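Local coordinates for protein calcium dodecin (Mycobacterium tuberculosis, PDB 3ONR) that binds calcium ions at the interfaces between three subunits of a hollow, spherical dodecamer and may also sequester other small ligands, at residues D35-D45 against R57-K65. The protein carries 2 engineered substitutions. Numbering follows the deposited sequence.
Sequences DIRVARVIEQD and RIKLEVSFK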
ATOM      1  N   ASP A  35     -24.726  12.489 -12.739  1.00 42.08           N
ATOM      2  CA  ASP A  35     -24.898  11.709 -11.500  1.00 43.67           C
ATOM      3  C   ASP A  35     -23.711  11.647 -10.510  1.00 41.94           C
ATOM      4  O   ASP A  35     -23.653  10.768  -9.651  1.00 42.94           O
ATOM      5  CB  ASP A  35     -25.496  10.309 -11.788  1.00 44.09           C
ATOM      6  CG  ASP A  35     -24.610   9.443 -12.751  1.00 43.66           C
ATOM      7  OD1 ASP A  35     -23.849  10.008 -13.590  1.00 38.50           O
ATOM      8  OD2 ASP A  35     -24.708   8.189 -12.620  1.00 43.75           O
ATOM      9  N   ILE A  36     -22.775  12.573 -10.601  1.00 39.53           N
ATOM     10  CA  ILE A  36     -21.651  12.496  -9.677  1.00 36.11           C
ATOM     11  C   ILE A  36     -21.951  13.119  -8.324  1.00 36.28           C
ATOM     12  O   ILE A  36     -22.319  14.317  -8.227  1.00 36.70           O
ATOM     13  CB  ILE A  36     -20.430  13.104 -10.274  1.00 35.22           C
ATOM     14  CG1 ILE A  36     -19.944  12.230 -11.413  1.00 32.49           C
ATOM     15  CG2 ILE A  36     -19.354  13.187  -9.204  1.00 35.06           C
ATOM     16  CD1 ILE A  36     -18.938  12.904 -12.287  1.00 33.08           C
ATOM     17  N   ARG A  37     -21.808  12.310  -7.278  1.00 33.75           N
ATOM     18  CA  ARG A  37     -22.178  12.792  -5.923  1.00 34.67           C
ATOM     19  C   ARG A  37     -20.979  12.795  -4.977  1.00 31.90           C
ATOM     20  O   ARG A  37     -21.045  13.341  -3.868  1.00 32.35           O
ATOM     21  CB  ARG A  37     -23.276  11.948  -5.273  1.00 36.23           C
ATOM     22  CG  ARG A  37     -24.641  12.125  -5.939  1.00 42.38           C
ATOM     23  CD  ARG A  37     -25.033  13.606  -5.893  1.00 44.68           C
ATOM     24  NE  ARG A  37     -26.422  13.771  -6.332  1.00 54.39           N
ATOM     25  CZ  ARG A  37     -26.793  13.939  -7.599  1.00 55.16           C
ATOM     26  NH1 ARG A  37     -28.088  14.069  -7.905  1.00 61.51           N
ATOM     27  NH2 ARG A  37     -25.880  13.990  -8.563  1.00 53.30           N
ATOM     28  N   VAL A  38     -19.913  12.150  -5.407  1.00 28.36           N
ATOM     29  CA  VAL A  38     -18.732  12.026  -4.572  1.00 26.99           C
ATOM     30  C   VAL A  38     -17.514  12.047  -5.411  1.00 24.73           C
ATOM     31  O   VAL A  38     -17.580  11.517  -6.523  1.00 24.28           O
ATOM     32  CB  VAL A  38     -18.759  10.791  -3.621  1.00 29.72           C
ATOM     33  CG1 VAL A  38     -18.634   9.487  -4.356  1.00 30.64           C
ATOM     34  CG2 VAL A  38     -17.601  10.872  -2.647  1.00 29.98           C
ATOM     35  N   ALA A  39     -16.383  12.613  -4.937  1.00 22.01           N
ATOM     36  CA  ALA A  39     -15.121  12.516  -5.681  1.00 20.18           C
ATOM     37  C   ALA A  39     -14.016  12.226  -4.700  1.00 21.30           C
ATOM     38  O   ALA A  39     -13.884  13.004  -3.727  1.00 21.71           O
ATOM     39  CB  ALA A  39     -14.767  13.802  -6.382  1.00 19.81           C
ATOM     40  N   ARG A  40     -13.256  11.156  -4.884  1.00 20.10           N
ATOM     41  CA  ARG A  40     -12.202  10.789  -3.849  1.00 19.03           C
ATOM     42  C   ARG A  40     -10.853  11.323  -4.246  1.00 18.33           C
ATOM     43  O   ARG A  40     -10.449  11.237  -5.421  1.00 18.00           O
ATOM     44  CB  ARG A  40     -12.114   9.247  -3.708  1.00 20.59           C
ATOM     45  CG  ARG A  40     -11.215   8.752  -2.601  1.00 28.76           C
ATOM     46  CD  ARG A  40     -11.330   7.209  -2.526  1.00 40.37           C
ATOM     47  NE  ARG A  40     -12.747   6.886  -2.726  1.00 46.90           N
ATOM     48  CZ  ARG A  40     -13.310   5.685  -2.616  1.00 56.41           C
ATOM     49  NH1 ARG A  40     -14.625   5.573  -2.818  1.00 62.21           N
ATOM     50  NH2 ARG A  40     -12.596   4.603  -2.291  1.00 57.80           N
ATOM     51  N   VAL A  41     -10.104  11.888  -3.297  1.00 17.82           N
ATOM     52  CA  VAL A  41      -8.769  12.373  -3.653  1.00 16.29           C
ATOM     53  C   VAL A  41      -7.745  11.200  -3.672  1.00 13.97           C
ATOM     54  O   VAL A  41      -7.617  10.487  -2.687  1.00 18.54           O
ATOM     55  CB  VAL A  41      -8.316  13.437  -2.612  1.00 16.49           C
ATOM     56  CG1 VAL A  41      -6.884  13.902  -2.915  1.00 17.91           C
ATOM     57  CG2 VAL A  41      -9.279  14.630  -2.801  1.00 18.55           C
ATOM     58  N   ILE A  42      -7.058  11.017  -4.815  1.00 13.76           N
ATOM     59  CA  ILE A  42      -6.090   9.916  -4.984  1.00 15.70           C
ATOM     60  C   ILE A  42      -4.663  10.447  -4.795  1.00 17.98           C
ATOM     61  O   ILE A  42      -3.830   9.792  -4.140  1.00 17.66           O
ATOM     62  CB  ILE A  42      -6.191   9.308  -6.438  1.00 15.30           C
ATOM     63  CG1 ILE A  42      -7.682   8.945  -6.726  1.00 17.66           C
ATOM     64  CG2 ILE A  42      -5.366   7.979  -6.601  1.00 19.14           C
ATOM     65  CD1 ILE A  42      -8.300   7.996  -5.646  1.00 20.91           C
ATOM     66  N   GLU A  43      -4.383  11.620  -5.382  1.00 18.37           N
ATOM     67  CA  GLU A  43      -2.986  12.173  -5.277  1.00 19.21           C
ATOM     68  C   GLU A  43      -3.020  13.675  -5.400  1.00 19.09           C
ATOM     69  O   GLU A  43      -3.935  14.220  -5.981  1.00 16.58           O
ATOM     70  CB  GLU A  43      -2.115  11.533  -6.415  1.00 21.21           C
ATOM     71  CG  GLU A  43      -0.646  11.934  -6.293  1.00 27.32           C
ATOM     72  CD  GLU A  43       0.250  11.137  -7.269  1.00 39.66           C
ATOM     73  OE1 GLU A  43       0.534  11.637  -8.396  1.00 40.75           O
ATOM     74  OE2 GLU A  43       0.690  10.011  -6.894  1.00 42.78           O
ATOM     75  N   GLN A  44      -2.015  14.363  -4.834  1.00 17.64           N
ATOM     76  CA  GLN A  44      -1.850  15.805  -5.012  1.00 18.81           C
ATOM     77  C   GLN A  44      -0.370  16.050  -5.322  1.00 18.03           C
ATOM     78  O   GLN A  44       0.568  15.328  -4.891  1.00 18.42           O
ATOM     79  CB  GLN A  44      -2.192  16.553  -3.700  1.00 18.35           C
ATOM     80  CG  GLN A  44      -3.675  16.497  -3.380  1.00 19.14           C
ATOM     81  CD  GLN A  44      -3.961  16.920  -1.979  1.00 23.70           C
ATOM     82  OE1 GLN A  44      -4.483  18.018  -1.740  1.00 23.32           O
ATOM     83  NE2 GLN A  44      -3.534  16.096  -1.043  1.00 23.13           N
ATOM     84  N   ASP A  45      -0.181  17.047  -6.153  1.00 17.43           N
ATOM     85  CA  ASP A  45       1.177  17.479  -6.434  1.00 18.30           C
ATOM     86  C   ASP A  45       1.181  18.958  -6.781  1.00 18.66           C
ATOM     87  O   ASP A  45       0.130  19.646  -6.793  1.00 18.84           O
ATOM     88  CB  ASP A  45       1.933  16.581  -7.460  1.00 19.13           C
ATOM     89  CG  ASP A  45       1.451  16.755  -8.924  1.00 24.12           C
ATOM     90  OD1 ASP A  45       1.820  15.897  -9.786  1.00 28.76           O
ATOM     91  OD2 ASP A  45       0.796  17.778  -9.188  1.00 28.58           O
ATOM     92  N   ARG A  57      -2.014  20.601  -8.370  1.00 19.40           N
ATOM     93  CA  ARG A  57      -2.695  19.630  -9.238  1.00 19.44           C
ATOM     94  C   ARG A  57      -3.265  18.497  -8.360  1.00 17.85           C
ATOM     95  O   ARG A  57      -2.657  18.102  -7.352  1.00 18.35           O
ATOM     96  CB  ARG A  57      -1.725  19.008 -10.250  1.00 19.23           C
ATOM     97  CG  ARG A  57      -0.950  20.076 -11.107  1.00 20.72           C
ATOM     98  CD  ARG A  57      -0.242  19.450 -12.323  1.00 26.05           C
ATOM     99  NE  ARG A  57       0.803  18.510 -11.918  1.00 26.54           N
ATOM    100  CZ  ARG A  57       1.741  18.013 -12.720  1.00 32.84           C
ATOM    101  NH1 ARG A  57       1.793  18.401 -14.009  1.00 29.40           N
ATOM    102  NH2 ARG A  57       2.619  17.117 -12.222  1.00 28.71           N
ATOM    103  N   ILE A  58      -4.472  18.011  -8.680  1.00 17.43           N
ATOM    104  CA  ILE A  58      -5.097  17.010  -7.791  1.00 15.57           C
ATOM    105  C   ILE A  58      -5.839  15.959  -8.642  1.00 17.72           C
ATOM    106  O   ILE A  58      -6.536  16.347  -9.561  1.00 17.28           O
ATOM    107  CB  ILE A  58      -6.008  17.656  -6.737  1.00 16.33           C
ATOM    108  CG1 ILE A  58      -6.583  16.618  -5.764  1.00 15.73           C
ATOM    109  CG2 ILE A  58      -7.208  18.402  -7.425  1.00 13.90           C
ATOM    110  CD1 ILE A  58      -7.146  17.327  -4.485  1.00 17.31           C
ATOM    111  N   LYS A  59      -5.560  14.677  -8.362  1.00 14.98           N
ATOM    112  CA  LYS A  59      -6.141  13.546  -9.124  1.00 14.68           C
ATOM    113  C   LYS A  59      -7.309  13.091  -8.255  1.00 14.44           C
ATOM    114  O   LYS A  59      -7.125  12.785  -7.024  1.00 14.87           O
ATOM    115  CB  LYS A  59      -5.097  12.404  -9.291  1.00 15.80           C
ATOM    116  CG  LYS A  59      -5.698  11.219 -10.052  1.00 18.57           C
ATOM    117  CD  LYS A  59      -4.610  10.393 -10.699  1.00 29.76           C
ATOM    118  CE  LYS A  59      -3.813   9.630  -9.717  1.00 33.64           C
ATOM    119  NZ  LYS A  59      -2.875   8.677 -10.484  1.00 35.46           N
ATOM    120  N   LEU A  60      -8.477  13.009  -8.896  1.00 15.63           N
ATOM    121  CA  LEU A  60      -9.740  12.632  -8.283  1.00 17.14           C
ATOM    122  C   LEU A  60     -10.319  11.373  -8.969  1.00 16.25           C
ATOM    123  O   LEU A  60     -10.182  11.216 -10.152  1.00 16.40           O
ATOM    124  CB  LEU A  60     -10.782  13.699  -8.482  1.00 17.27           C
ATOM    125  CG  LEU A  60     -10.433  15.127  -7.928  1.00 18.82           C
ATOM    126  CD1 LEU A  60     -11.514  16.081  -8.272  1.00 22.50           C
ATOM    127  CD2 LEU A  60     -10.276  15.041  -6.388  1.00 19.73           C
ATOM    128  N   GLU A  61     -10.986  10.549  -8.195  1.00 15.67           N
ATOM    129  CA  GLU A  61     -11.682   9.367  -8.813  1.00 17.03           C
ATOM    130  C   GLU A  61     -13.195   9.652  -8.692  1.00 17.43           C
ATOM    131  O   GLU A  61     -13.680   9.968  -7.595  1.00 18.01           O
ATOM    132  CB  GLU A  61     -11.300   8.111  -8.022  1.00 20.13           C
ATOM    133  CG  GLU A  61     -11.916   6.824  -8.549  1.00 22.50           C
ATOM    134  CD  GLU A  61     -11.682   5.590  -7.656  1.00 31.82           C
ATOM    135  OE1 GLU A  61     -12.624   4.813  -7.462  1.00 37.63           O
ATOM    136  OE2 GLU A  61     -10.569   5.338  -7.170  1.00 39.46           O
ATOM    137  N   VAL A  62     -13.936   9.528  -9.792  1.00 15.69           N
ATOM    138  CA  VAL A  62     -15.393   9.690  -9.778  1.00 17.38           C
ATOM    139  C   VAL A  62     -15.994   8.511 -10.569  1.00 17.83           C
ATOM    140  O   VAL A  62     -15.311   7.911 -11.404  1.00 17.71           O
ATOM    141  CB  VAL A  62     -15.852  11.057 -10.475  1.00 19.30           C
ATOM    142  CG1 VAL A  62     -15.303  12.232  -9.635  1.00 18.51           C
ATOM    143  CG2 VAL A  62     -15.294  11.128 -11.911  1.00 22.20           C
ATOM    144  N   SER A  63     -17.270   8.228 -10.321  1.00 18.32           N
ATOM    145  CA  SER A  63     -17.956   7.205 -11.130  1.00 20.02           C
ATOM    146  C   SER A  63     -19.301   7.704 -11.603  1.00 21.64           C
ATOM    147  O   SER A  63     -19.858   8.648 -11.025  1.00 23.68           O
ATOM    148  CB  SER A  63     -18.100   5.934 -10.332  1.00 22.46           C
ATOM    149  OG  SER A  63     -18.768   6.198  -9.097  1.00 25.86           O
ATOM    150  N   PHE A  64     -19.858   7.068 -12.626  1.00 22.68           N
ATOM    151  CA  PHE A  64     -21.163   7.484 -13.186  1.00 23.10           C
ATOM    152  C   PHE A  64     -21.758   6.327 -13.918  1.00 23.69           C
ATOM    153  O   PHE A  64     -21.052   5.395 -14.349  1.00 22.66           O
ATOM    154  CB  PHE A  64     -20.984   8.680 -14.206  1.00 22.65           C
ATOM    155  CG  PHE A  64     -19.821   8.494 -15.183  1.00 22.29           C
ATOM    156  CD1 PHE A  64     -20.000   7.852 -16.395  1.00 23.49           C
ATOM    157  CD2 PHE A  64     -18.556   8.846 -14.820  1.00 24.72           C
ATOM    158  CE1 PHE A  64     -18.926   7.619 -17.251  1.00 26.39           C
ATOM    159  CE2 PHE A  64     -17.474   8.643 -15.685  1.00 26.88           C
ATOM    160  CZ  PHE A  64     -17.648   8.023 -16.881  1.00 23.93           C
ATOM    161  N   LYS A  65     -23.060   6.338 -13.975  1.00 23.58           N
ATOM    162  CA  LYS A  65     -23.807   5.274 -14.730  1.00 25.39           C
ATOM    163  C   LYS A  65     -23.358   5.186 -16.200  1.00 24.41           C
ATOM    164  O   LYS A  65     -23.145   6.220 -16.845  1.00 23.09           O
ATOM    165  CB  LYS A  65     -25.300   5.576 -14.637  1.00 27.98           C
ATOM    166  CG  LYS A  65     -26.216   4.409 -14.923  1.00 37.36           C
ATOM    167  CD  LYS A  65     -27.517   4.581 -14.116  1.00 45.24           C
ATOM    168  CE  LYS A  65     -28.473   3.496 -14.447  1.00 53.46           C
ATOM    169  NZ  LYS A  65     -29.713   3.748 -13.655  1.00 56.84           N
TER
HETATM  170  O   HOH W   1     -24.474   8.639 -16.221  1.00 17.94           O
HETATM  171  O   HOH W   2     -22.619   8.263  -9.284  1.00 25.45           O
HETATM  172  O   HOH W   3     -18.410   9.648  -8.020  1.00 11.47           O
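Asp45 holds CG between its backbone N and carbonyl carbon (chi1 73°), while Arg57 bends at chi3 (-64°); together these turns bring the carboxylate to the NE/NH2 edge of the guanidinium, toward the turn of a bulged antiparallel hairpin of the dodecin fold. Arg57 NE gives Asp45 OD2 a nearly straight 2.8 Å bond, close to the guanidinium plane and on the syn side of the carboxylate. Arg57 NH2 reaches Asp45 OD1 from above the carboxylate plane, so two nitrogens fix the pair's rotation.

Farther along, a classic beta bulge sets Ile42 and Glu43 against Lys59: Ile42 N meets Lys59 O at 2.8 Å, whereas the bond from Glu43 N to this oxygen is weak. The bulge turns Ile42 toward the partner strand. Long chains suit Lys59 and Glu61, whose carbons cross Ile42 (Lys59 CE by CG2, Glu61 CB by CD1) before Lys59 NZ pairs with Glu61 of one neighbouring subunit and Glu61 OE1 with Lys59 of another.

Small and branched apolar residues suit the packing: Val41 CG2 touches Leu60 CD2 at 3.7 Å on the face where Leu60 and Ile58 lie against Ala25 and Ala21 of helix 18-32, and Ala39 sets its single methyl against Val62 CG1. Beyond the last direct pair, Arg40 with Glu61, a water donates to both Asp35 O and Ser63 O. Asp35, a short acceptor, closes this end: its OD2 takes the N-H of Lys65 through the syn lone pair at 2.8 Å.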